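Local coordinates for electron transfer flavoprotein, beta subunit (PDB 7KOE), which probably transfers electrons as the FAD-binding beta subunit of an electron transfer flavoprotein, at residues K19-T24 with I44-D49; L53-Q58 with D197-P202. All blocks are in the same frame, centred on the assembly; numbering follows the deposited sequence.

Contact 1: K19-T24 with I44-D49. With FAD (flavin-adenine dinucleotide), chain I.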
loop_
_atom_site.group_PDB
_atom_site.type_symbol
_atom_site.label_atom_id
_atom_site.label_comp_id
_atom_site.label_asym_id
_atom_site.label_seq_id
_atom_site.Cartn_x
_atom_site.Cartn_y
_atom_site.Cartn_z
ATOM N N LYS A 19 -32.838 -6.926 24.493
ATOM C CA LYS A 19 -31.801 -7.180 23.508
ATOM C C LYS A 19 -30.886 -5.974 23.411
ATOM O O LYS A 19 -31.360 -4.839 23.312
ATOM C CB LYS A 19 -32.401 -7.489 22.139
ATOM C CG LYS A 19 -31.407 -8.059 21.156
ATOM C CD LYS A 19 -31.884 -7.893 19.743
ATOM C CE LYS A 19 -30.825 -8.294 18.750
ATOM N NZ LYS A 19 -31.175 -7.823 17.391
ATOM N N GLN A 20 -29.583 -6.221 23.433
ATOM C CA GLN A 20 -28.618 -5.153 23.228
ATOM C C GLN A 20 -28.557 -4.802 21.751
ATOM O O GLN A 20 -28.235 -5.648 20.914
ATOM C CB GLN A 20 -27.248 -5.567 23.738
ATOM C CG GLN A 20 -26.330 -4.401 23.963
ATOM C CD GLN A 20 -24.889 -4.810 24.035
ATOM O OE1 GLN A 20 -24.466 -5.746 23.363
ATOM N NE2 GLN A 20 -24.119 -4.110 24.853
ATOM N N VAL A 21 -28.864 -3.552 21.433
ATOM C CA VAL A 21 -29.045 -3.098 20.061
ATOM C C VAL A 21 -28.076 -1.940 19.854
ATOM O O VAL A 21 -27.874 -1.153 20.786
ATOM C CB VAL A 21 -30.515 -2.702 19.823
ATOM C CG1 VAL A 21 -30.717 -1.949 18.528
ATOM C CG2 VAL A 21 -31.393 -3.929 19.849
ATOM N N PRO A 22 -27.413 -1.827 18.702
ATOM C CA PRO A 22 -26.607 -0.630 18.430
ATOM C C PRO A 22 -27.472 0.618 18.353
ATOM O O PRO A 22 -28.657 0.558 18.028
ATOM C CB PRO A 22 -25.959 -0.939 17.078
ATOM C CG PRO A 22 -25.994 -2.412 16.969
ATOM C CD PRO A 22 -27.228 -2.860 17.672
ATOM N N ASP A 23 -26.872 1.763 18.670
ATOM C CA ASP A 23 -27.638 3.000 18.677
ATOM C C ASP A 23 -27.911 3.445 17.251
ATOM O O ASP A 23 -27.109 4.164 16.648
ATOM C CB ASP A 23 -26.913 4.097 19.451
ATOM C CG ASP A 23 -27.750 5.349 19.599
ATOM O OD1 ASP A 23 -28.518 5.446 20.577
ATOM O OD2 ASP A 23 -27.646 6.240 18.733
ATOM N N THR A 24 -29.055 3.025 16.715
ATOM C CA THR A 24 -29.377 3.208 15.307
ATOM C C THR A 24 -29.764 4.632 14.952
ATOM O O THR A 24 -29.926 4.925 13.763
ATOM C CB THR A 24 -30.505 2.269 14.922
ATOM O OG1 THR A 24 -31.596 2.489 15.819
ATOM C CG2 THR A 24 -30.040 0.833 15.019
ATOM N N ILE A 44 -26.917 -0.174 23.024
ATOM C CA ILE A 44 -27.818 0.243 24.087
ATOM C C ILE A 44 -28.864 -0.832 24.304
ATOM O O ILE A 44 -28.823 -1.887 23.668
ATOM C CB ILE A 44 -28.485 1.582 23.740
ATOM C CG1 ILE A 44 -28.938 1.571 22.284
ATOM C CG2 ILE A 44 -27.523 2.709 23.958
ATOM C CD1 ILE A 44 -29.883 2.678 21.925
ATOM N N ILE A 45 -29.800 -0.583 25.220
ATOM C CA ILE A 45 -31.032 -1.352 25.232
ATOM C C ILE A 45 -31.801 -1.030 23.959
ATOM O O ILE A 45 -31.693 0.072 23.403
ATOM C CB ILE A 45 -31.888 -1.035 26.473
ATOM C CG1 ILE A 45 -31.014 -0.805 27.699
ATOM C CG2 ILE A 45 -32.893 -2.148 26.756
ATOM C CD1 ILE A 45 -30.408 -2.035 28.229
ATOM N N ASN A 46 -32.543 -2.006 23.470
ATOM C CA ASN A 46 -33.548 -1.738 22.461
ATOM C C ASN A 46 -34.575 -0.763 23.027
ATOM O O ASN A 46 -35.069 -0.975 24.142
ATOM C CB ASN A 46 -34.210 -3.046 22.054
ATOM C CG ASN A 46 -35.220 -2.872 20.965
ATOM O OD1 ASN A 46 -34.970 -2.195 19.979
ATOM N ND2 ASN A 46 -36.380 -3.489 21.133
ATOM N N PRO A 47 -34.883 0.332 22.325
ATOM C CA PRO A 47 -35.804 1.334 22.884
ATOM C C PRO A 47 -37.231 0.848 23.049
ATOM O O PRO A 47 -37.972 1.439 23.842
ATOM C CB PRO A 47 -35.726 2.481 21.870
ATOM C CG PRO A 47 -34.426 2.294 21.194
ATOM C CD PRO A 47 -34.214 0.823 21.113
ATOM N N ASP A 48 -37.647 -0.199 22.335
ATOM C CA ASP A 48 -38.915 -0.846 22.649
ATOM C C ASP A 48 -38.855 -1.613 23.960
ATOM O O ASP A 48 -39.902 -1.870 24.558
ATOM C CB ASP A 48 -39.325 -1.797 21.524
ATOM C CG ASP A 48 -39.832 -1.075 20.288
ATOM O OD1 ASP A 48 -40.449 -0.002 20.431
ATOM O OD2 ASP A 48 -39.616 -1.583 19.170
ATOM N N ASP A 49 -37.658 -1.987 24.415
ATOM C CA ASP A 49 -37.500 -2.734 25.655
ATOM C C ASP A 49 -37.284 -1.854 26.869
ATOM O O ASP A 49 -37.442 -2.338 27.991
ATOM C CB ASP A 49 -36.336 -3.717 25.547
ATOM C CG ASP A 49 -36.679 -4.912 24.713
ATOM O OD1 ASP A 49 -37.320 -5.830 25.254
ATOM O OD2 ASP A 49 -36.334 -4.941 23.522
HETATM P PA FAD I . -37.110 -8.993 17.680
HETATM O O1A FAD I . -37.932 -8.099 16.817
HETATM O O2A FAD I . -37.446 -10.443 17.734
HETATM O O5B FAD I . -37.078 -8.412 19.169
HETATM C C5B FAD I . -38.312 -8.425 19.920
HETATM C C4B FAD I . -37.999 -8.490 21.393
HETATM O O4B FAD I . -37.546 -9.825 21.729
HETATM C C3B FAD I . -36.871 -7.585 21.892
HETATM O O3B FAD I . -37.328 -6.266 22.155
HETATM C C2B FAD I . -36.486 -8.306 23.184
HETATM O O2B FAD I . -37.382 -8.043 24.240
HETATM C C1B FAD I . -36.564 -9.762 22.738
HETATM N N9A FAD I . -35.311 -10.242 22.187
HETATM C C8A FAD I . -34.856 -10.110 20.906
HETATM N N7A FAD I . -33.671 -10.646 20.733
HETATM C C5A FAD I . -33.331 -11.152 21.980
HETATM C C6A FAD I . -32.196 -11.834 22.456
HETATM N N6A FAD I . -31.145 -12.137 21.703
HETATM N N1A FAD I . -32.187 -12.187 23.763
HETATM C C2A FAD I . -33.247 -11.876 24.518
HETATM N N3A FAD I . -34.364 -11.242 24.180
HETATM C C4A FAD I . -34.339 -10.904 22.882
HETATM N N1 FAD I . -33.727 -13.475 12.217
HETATM C C2 FAD I . -34.888 -13.980 11.753
HETATM O O2 FAD I . -35.501 -14.836 12.387
HETATM N N3 FAD I . -35.432 -13.571 10.583
HETATM C C4 FAD I . -34.833 -12.620 9.797
HETATM O O4 FAD I . -35.358 -12.279 8.750
HETATM C C4X FAD I . -33.622 -12.070 10.241
HETATM N N5 FAD I . -33.039 -11.164 9.502
HETATM C C5X FAD I . -31.856 -10.647 9.959
HETATM C C6 FAD I . -31.210 -9.674 9.177
HETATM C C7 FAD I . -30.021 -9.113 9.570
HETATM C C7M FAD I . -29.355 -8.074 8.706
HETATM C C8 FAD I . -29.431 -9.519 10.789
HETATM C C8M FAD I . -28.127 -8.917 11.242
HETATM C C9 FAD I . -30.056 -10.471 11.566
HETATM C C9A FAD I . -31.271 -11.052 11.173
HETATM N N10 FAD I . -31.925 -12.016 11.932
HETATM C C10 FAD I . -33.117 -12.560 11.496
HETATM C "C1'" FAD I . -31.342 -12.463 13.208
HETATM C "C2'" FAD I . -32.266 -12.205 14.382
HETATM O "O2'" FAD I . -32.235 -10.829 14.725
HETATM C "C3'" FAD I . -31.853 -13.024 15.606
HETATM O "O3'" FAD I . -32.288 -14.364 15.429
HETATM C "C4'" FAD I . -32.403 -12.472 16.923
HETATM O "O4'" FAD I . -32.430 -13.499 17.915
HETATM C "C5'" FAD I . -33.790 -11.894 16.772
HETATM O "O5'" FAD I . -33.729 -10.450 16.893
HETATM P P FAD I . -34.763 -9.558 16.062
HETATM O O1P FAD I . -34.012 -8.541 15.271
HETATM O O2P FAD I . -35.674 -10.487 15.336
HETATM O O3P FAD I . -35.582 -8.846 17.235
#
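Backbone bonds do the pairing here. V21 and I44 form an antiparallel hydrogen-bonded pair at the end of strand 13-22: V21 N donates to I44 O at 2.8 Å, and I44 N returns a nearly straight bond (163°) to V21 O. Q20 and I45 follow as the non-hydrogen-bonded pair, their side chains diverging. N46 N reaches K19 O at 3.1 Å, almost along the C=O axis.

Side-chain packing is modest. V21 CG2 lies beside N46 CB at 3.7 Å, pointing the same way, while I44 crosses obliquely over D23, I44 CD1 3.4 Å from D23 OD1; D23 OD2 is hydrogen-bonded to T25.

From these segments, three side chains reach the FAD. K19, extended with CG anti to its backbone N, lies over one face of the adenine's five-membered ring, CD 3.4 Å from FAD N7A, and carries NZ toward the diphosphate and a salt bridge with D137. An alanine here would remove all beyond CB and probably weaken the hold on the adenine and the charge balance at the diphosphate and D137. N46 ND2 binds D49 OD2 at 2.8 Å, the backbone O of Q134, and, weakly, ribose FAD O3B. D49 OD1 lies 2.4 Å from the ribose hydroxyl FAD O2B.

N46 probably helps position D49 while its backbone N extends the strand pairing, suggesting a link between the two; the lysine probably offsets the diphosphate charge.

Contact 2: L53-Q58 with D197-P202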
loop_
_atom_site.group_PDB
_atom_site.type_symbol
_atom_site.label_atom_id
_atom_site.label_comp_id
_atom_site.label_asym_id
_atom_site.label_seq_id
_atom_site.Cartn_x
_atom_site.Cartn_y
_atom_site.Cartn_z
ATOM N N LEU A 53 -39.041 -2.527 30.357
ATOM C CA LEU A 53 -38.385 -2.502 31.658
ATOM C C LEU A 53 -39.043 -1.507 32.597
ATOM O O LEU A 53 -39.080 -1.734 33.809
ATOM C CB LEU A 53 -36.908 -2.161 31.501
ATOM C CG LEU A 53 -36.034 -3.196 30.812
ATOM C CD1 LEU A 53 -34.729 -2.574 30.390
ATOM C CD2 LEU A 53 -35.797 -4.351 31.725
ATOM N N GLU A 54 -39.552 -0.398 32.063
ATOM C CA GLU A 54 -40.214 0.587 32.906
ATOM C C GLU A 54 -41.570 0.078 33.374
ATOM O O GLU A 54 -41.971 0.329 34.516
ATOM C CB GLU A 54 -40.331 1.914 32.152
ATOM C CG GLU A 54 -41.403 2.879 32.633
ATOM C CD GLU A 54 -41.166 3.400 34.035
ATOM O OE1 GLU A 54 -39.999 3.471 34.464
ATOM O OE2 GLU A 54 -42.155 3.751 34.711
ATOM N N LEU A 55 -42.270 -0.673 32.517
ATOM C CA LEU A 55 -43.507 -1.326 32.933
ATOM C C LEU A 55 -43.240 -2.386 33.990
ATOM O O LEU A 55 -44.026 -2.549 34.931
ATOM C CB LEU A 55 -44.202 -1.949 31.725
ATOM C CG LEU A 55 -45.442 -2.798 31.997
ATOM C CD1 LEU A 55 -46.581 -1.928 32.481
ATOM C CD2 LEU A 55 -45.843 -3.572 30.764
ATOM N N ALA A 56 -42.122 -3.096 33.864
ATOM C CA ALA A 56 -41.761 -4.107 34.848
ATOM C C ALA A 56 -41.386 -3.480 36.182
ATOM O O ALA A 56 -41.659 -4.054 37.241
ATOM C CB ALA A 56 -40.611 -4.945 34.318
ATOM N N SER A 57 -40.755 -2.307 36.153
ATOM C CA SER A 57 -40.466 -1.606 37.395
ATOM C C SER A 57 -41.725 -1.006 37.995
ATOM O O SER A 57 -41.810 -0.844 39.216
ATOM C CB SER A 57 -39.423 -0.522 37.156
ATOM O OG SER A 57 -39.926 0.465 36.279
ATOM N N GLN A 58 -42.709 -0.666 37.158
ATOM C CA GLN A 58 -44.009 -0.261 37.676
ATOM C C GLN A 58 -44.750 -1.439 38.282
ATOM O O GLN A 58 -45.436 -1.286 39.296
ATOM C CB GLN A 58 -44.847 0.369 36.570
ATOM C CG GLN A 58 -44.436 1.771 36.197
ATOM C CD GLN A 58 -45.040 2.207 34.888
ATOM O OE1 GLN A 58 -45.788 1.460 34.262
ATOM N NE2 GLN A 58 -44.718 3.419 34.460
ATOM N N ASP A 197 -43.407 1.620 21.916
ATOM C CA ASP A 197 -42.861 2.844 22.488
ATOM C C ASP A 197 -43.918 3.661 23.212
ATOM O O ASP A 197 -43.585 4.429 24.118
ATOM C CB ASP A 197 -42.239 3.723 21.404
ATOM C CG ASP A 197 -41.177 3.010 20.606
ATOM O OD1 ASP A 197 -41.455 2.646 19.444
ATOM O OD2 ASP A 197 -40.058 2.823 21.127
ATOM N N GLU A 198 -45.182 3.520 22.830
ATOM C CA GLU A 198 -46.227 4.416 23.297
ATOM C C GLU A 198 -46.831 3.996 24.626
ATOM O O GLU A 198 -47.798 4.623 25.066
ATOM C CB GLU A 198 -47.340 4.532 22.251
ATOM C CG GLU A 198 -46.927 5.200 20.950
ATOM C CD GLU A 198 -46.421 4.214 19.917
ATOM O OE1 GLU A 198 -46.510 2.995 20.166
ATOM O OE2 GLU A 198 -45.931 4.655 18.857
ATOM N N LEU A 199 -46.298 2.958 25.272
ATOM C CA LEU A 199 -46.874 2.517 26.538
ATOM C C LEU A 199 -46.585 3.515 27.648
ATOM O O LEU A 199 -47.504 3.995 28.320
ATOM C CB LEU A 199 -46.346 1.139 26.920
ATOM C CG LEU A 199 -46.995 0.644 28.214
ATOM C CD1 LEU A 199 -48.265 -0.094 27.912
ATOM C CD2 LEU A 199 -46.072 -0.229 29.012
ATOM N N ASN A 200 -45.316 3.846 27.847
ATOM C CA ASN A 200 -44.923 4.791 28.875
ATOM C C ASN A 200 -43.658 5.499 28.415
ATOM O O ASN A 200 -43.197 5.313 27.286
ATOM C CB ASN A 200 -44.759 4.070 30.219
ATOM C CG ASN A 200 -43.971 2.778 30.108
ATOM O OD1 ASN A 200 -43.217 2.566 29.165
ATOM N ND2 ASN A 200 -44.192 1.880 31.057
ATOM N N LYS A 201 -43.110 6.332 29.287
ATOM C CA LYS A 201 -41.796 6.895 29.087
ATOM C C LYS A 201 -40.896 6.415 30.213
ATOM O O LYS A 201 -41.285 6.509 31.386
ATOM C CB LYS A 201 -41.842 8.423 29.045
ATOM C CG LYS A 201 -42.538 8.954 27.802
ATOM C CD LYS A 201 -42.385 10.453 27.653
ATOM C CE LYS A 201 -43.279 11.204 28.618
ATOM N NZ LYS A 201 -43.207 12.670 28.378
ATOM N N PRO A 202 -39.723 5.865 29.907
ATOM C CA PRO A 202 -38.904 5.235 30.946
ATOM C C PRO A 202 -38.331 6.251 31.915
ATOM O O PRO A 202 -38.035 7.393 31.558
ATOM C CB PRO A 202 -37.795 4.538 30.151
ATOM C CG PRO A 202 -38.323 4.438 28.764
ATOM C CD PRO A 202 -39.152 5.657 28.571
#
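The flat amide of N200 sits between two aliphatic groups: over one face comes E54 CG, 3.6 Å from N200 CG, and over the other lies CD2 of the preceding leucine, L199. They meet where helix 47-63 of the Rossmann-like alpha/beta domain is flanked by the irregular loop that follows strand 191-195. The outer end of the amide meets the Q58 amide tip to tip, the two planes 80° apart. The E54 carboxylate is likewise turned steeply, 76° from the N200 plane.

N200 gets there with its CG in the crowded position between backbone N and carbonyl carbon. L55 and L199 cross at about a right angle, L199 CD2 approaching L55 CB to 3.7 Å, and both also pack on I162 of strand 154-162. At the other end of the loop, P202 CA lies 3.8 Å from E54 CB.

E54 is bent at chi2 (65°), so its acid group turns aside past P202 to a salt bridge with R203. Q58 NE2 adds a weak hydrogen bond to E54 OE2 at 2.6 Å. The backbone O of E54 has two donors: Q58 N, in the regular helical bond, and S57 OG, 2.7 Å away and above the carbonyl plane.

In the fold
Helix 47-63 ties the two sites together: contact 1 includes its first residues and contact 2 lies on the turns that follow, with centres about 14 Å apart. Along the chain they are in series, 19-24 with 44-49 closing before 53-58 meets 197-202. Contact 1 lies on strands 13-22 and 43-45 of the mixed sheet; contact 2 stands beside it, its loop following strand 191-195, which pairs with 128-132, itself paired with 13-22. Direct touches exist: I45 CG2 packs on L53 CD1 at 4.1 Å, and D48 OD1 and D197 OD2, like charges, come close. Contact 1 thus belongs to the FAD pocket, whereas contact 2 joins the loop after strand 191-195 to the same helix, away from the cofactor.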